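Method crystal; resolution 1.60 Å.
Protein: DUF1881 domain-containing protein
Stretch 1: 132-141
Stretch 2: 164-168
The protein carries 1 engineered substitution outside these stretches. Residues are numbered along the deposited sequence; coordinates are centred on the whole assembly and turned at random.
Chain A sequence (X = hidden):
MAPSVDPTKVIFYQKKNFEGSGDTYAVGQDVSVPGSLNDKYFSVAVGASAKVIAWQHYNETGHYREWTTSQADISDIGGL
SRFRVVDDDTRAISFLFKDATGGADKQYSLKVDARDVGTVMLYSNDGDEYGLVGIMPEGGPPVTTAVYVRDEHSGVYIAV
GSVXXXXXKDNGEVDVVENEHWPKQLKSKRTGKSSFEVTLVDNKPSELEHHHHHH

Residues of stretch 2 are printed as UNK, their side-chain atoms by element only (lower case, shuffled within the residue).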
# COMPACT_ATOMS: atom_id res chain seq x y z
N LEU A 132 -0.88 -2.36 -0.59
CA LEU A 132 0.09 -1.29 -0.62
C LEU A 132 1.26 -1.70 -1.50
O LEU A 132 1.94 -2.68 -1.20
CB LEU A 132 0.56 -0.96 0.80
CG LEU A 132 1.64 0.12 0.91
CD1 LEU A 132 1.07 1.50 0.60
CD2 LEU A 132 2.32 0.07 2.28
N VAL A 133 1.50 -0.97 -2.60
CA VAL A 133 2.55 -1.35 -3.54
C VAL A 133 3.60 -0.25 -3.71
O VAL A 133 4.55 -0.39 -4.51
CB VAL A 133 1.97 -1.73 -4.93
CG1 VAL A 133 1.06 -2.98 -4.83
CG2 VAL A 133 1.21 -0.57 -5.56
N GLY A 134 3.47 0.84 -2.96
CA GLY A 134 4.54 1.82 -2.96
C GLY A 134 4.24 3.01 -2.07
O GLY A 134 3.10 3.16 -1.63
N ILE A 135 5.25 3.82 -1.78
CA ILE A 135 5.03 5.07 -1.04
C ILE A 135 5.75 6.16 -1.81
O ILE A 135 6.94 6.02 -2.11
CB ILE A 135 5.57 4.99 0.40
CG1 ILE A 135 4.82 3.91 1.19
CG2 ILE A 135 5.45 6.34 1.11
CD1 ILE A 135 5.34 3.66 2.61
N MET A 136 5.04 7.22 -2.16
CA MET A 136 5.66 8.28 -2.96
C MET A 136 5.41 9.64 -2.35
O MET A 136 4.27 10.08 -2.27
CB MET A 136 5.13 8.28 -4.38
CG MET A 136 5.77 9.38 -5.24
SD MET A 136 5.33 9.31 -6.98
CE MET A 136 6.12 7.77 -7.48
N PRO A 137 6.49 10.32 -1.95
CA PRO A 137 6.36 11.69 -1.45
C PRO A 137 5.89 12.63 -2.55
O PRO A 137 6.06 12.34 -3.74
CB PRO A 137 7.79 12.04 -1.00
CG PRO A 137 8.67 11.12 -1.79
CD PRO A 137 7.88 9.85 -1.95
N GLU A 138 5.28 13.75 -2.15
CA GLU A 138 4.84 14.75 -3.11
C GLU A 138 6.05 15.19 -3.93
O GLU A 138 7.11 15.49 -3.37
CB GLU A 138 4.19 15.94 -2.38
CG GLU A 138 3.60 17.00 -3.29
CD GLU A 138 4.62 18.02 -3.73
OE1 GLU A 138 5.63 18.20 -3.01
OE2 GLU A 138 4.41 18.65 -4.78
N GLY A 139 5.91 15.17 -5.25
CA GLY A 139 6.99 15.52 -6.15
C GLY A 139 8.15 14.56 -6.05
O GLY A 139 9.30 14.92 -6.30
N GLY A 140 7.86 13.32 -5.67
CA GLY A 140 8.89 12.32 -5.45
C GLY A 140 9.51 11.85 -6.75
O GLY A 140 9.00 12.15 -7.83
N PRO A 141 10.62 11.11 -6.65
CA PRO A 141 11.21 10.55 -7.87
C PRO A 141 10.30 9.48 -8.46
O PRO A 141 9.55 8.84 -7.72
CB PRO A 141 12.53 9.96 -7.38
CG PRO A 141 12.30 9.66 -5.94
CD PRO A 141 11.36 10.72 -5.44
N UNK A 164 5.27 1.86 -14.15
CA UNK A 164 6.03 3.07 -13.93
C UNK A 164 5.12 4.07 -13.23
O UNK A 164 4.06 4.42 -13.74
c UNK A 164 9.53 5.92 -14.75
c UNK A 164 9.01 7.14 -15.15
c UNK A 164 7.41 4.85 -15.22
c UNK A 164 8.73 4.79 -14.79
c UNK A 164 6.54 3.61 -15.28
c UNK A 164 6.92 6.09 -15.63
o UNK A 164 9.80 8.27 -15.12
c UNK A 164 7.71 7.22 -15.59
N UNK A 165 5.51 4.47 -12.03
CA UNK A 165 4.80 5.50 -11.26
C UNK A 165 5.50 6.83 -11.37
O UNK A 165 6.73 6.91 -11.27
c UNK A 165 4.72 5.13 -9.78
c UNK A 165 4.71 2.77 -8.94
c UNK A 165 2.02 2.49 -9.50
c UNK A 165 2.72 1.44 -8.93
c UNK A 165 4.07 1.58 -8.66
c UNK A 165 4.02 3.83 -9.50
c UNK A 165 2.67 3.69 -9.77
N UNK A 166 4.73 7.89 -11.55
CA UNK A 166 5.35 9.21 -11.54
C UNK A 166 4.43 10.20 -10.85
O UNK A 166 3.22 10.03 -10.85
o UNK A 166 6.13 10.51 -15.52
c UNK A 166 4.50 10.01 -13.84
c UNK A 166 4.91 10.54 -15.20
c UNK A 166 5.69 9.69 -12.96
o UNK A 166 4.03 10.99 -15.97
N UNK A 167 5.01 11.23 -10.24
CA UNK A 167 4.20 12.26 -9.63
C UNK A 167 3.66 13.21 -10.68
O UNK A 167 4.40 13.70 -11.53
c UNK A 167 2.62 14.74 -6.24
c UNK A 167 3.31 13.59 -6.65
c UNK A 167 2.29 12.41 -4.84
c UNK A 167 1.60 13.58 -4.46
c UNK A 167 3.85 15.27 -8.04
c UNK A 167 4.10 13.95 -7.79
c UNK A 167 1.76 14.75 -5.14
n UNK A 167 2.96 15.75 -7.11
c UNK A 167 3.14 12.40 -5.93
c UNK A 167 4.99 13.05 -8.58
N UNK A 168 2.35 13.45 -10.61
CA UNK A 168 1.67 14.43 -11.45
C UNK A 168 1.52 15.73 -10.68
O UNK A 168 0.68 15.83 -9.77
n UNK A 168 -0.56 14.17 -14.14
c UNK A 168 -0.31 14.77 -12.98
o UNK A 168 -0.56 15.95 -12.77
c UNK A 168 0.31 13.91 -11.90
O HOH W 1 2.14 18.37 -6.48
O HOH W 2 7.78 11.17 -10.30

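Position 164 carries eight side-chain atoms, seven carbons and one oxygen. One carbon leads from CA into a ring of six carbons, and the oxygen sits on the ring carbon farthest from the backbone. The side chain lies out of reach of the first stretch. The residue is tyrosine, Y164. Its chi1 is t (-177°); it plays no part in the contact, although it touches a crystal neighbour.

Position 165 has seven side-chain atoms, all carbon: one links CA to a six-membered ring without any substituent. Two apolar side chains of the first stretch touch it, V133 through CG2 near a ring carbon and M136 through CE near CB. That is phenylalanine, F165. Its CA-to-CB bond points toward the first stretch, chi1 is m (-59°), and the residue is buried. V133 CG2 lies 4.2 Å from F165 CZ, approaching the ring obliquely, and M136 CE lies 3.8 Å from F165 CB.

Position 166 shows three carbons in an unbranched run, the third bearing two oxygens. The side chain makes no close approach to the first stretch. A carboxylate at the end of two methylenes identifies glutamate, E166. Its CA-to-CB bond points away from the first stretch, as expected where side chains alternate along a strand. The nearest contact is made by its backbone, with M136 SD 4.1 Å from E166 C.

Position 167 is the largest of the five, with ten side-chain atoms: one carbon followed by fused five- and six-membered rings containing eight carbons and a single nitrogen, which belongs to the smaller ring. E138 CA and G139 CA lie over one face of the rings, and M136 SD meets the edge. Only tryptophan fits, so this is W167. Its CA-to-CB bond points toward the first stretch and chi1 is t (-170°). E138 CA stands 3.6 Å from the centroid of the six-membered ring of W167, 8° off the normal, while G139 CA stands 3.9 Å from the centroid of its five-membered ring, 22° off; both are CH-pi contacts. M136 SD is 3.9 Å from W167 CE3.

Position 168 has two side-chain carbons, the second carrying one oxygen and one nitrogen, and does not reach the first stretch. With four heavy atoms ending in a carboxamide, it is asparagine, N168. Its polar atoms are hydrogen-bonded elsewhere in the structure.

The contact therefore rests on packing, since no direct hydrogen bond joins the stretches. A type II turn from P137 to G140, with a weak bond of 2.8 Å from G140 N to P137 O, lays its backbone across the indole. G139 has phi 64°, a value that favours glycine, and its N reaches 3.3 Å from W167 CD2. Water supplies the polar links. One molecule donates to E138 OE2 (2.8 Å from the water O) and accepts from W167 NE1 (2.8 Å from the same O); another donates to G140 O, 2.9 Å from its O, and accepts from W167 N at 2.8 Å. The two bridges thus serve the indole nitrogen and the backbone amide of the same residue.

Stretch 2 (164-168) YFEWN
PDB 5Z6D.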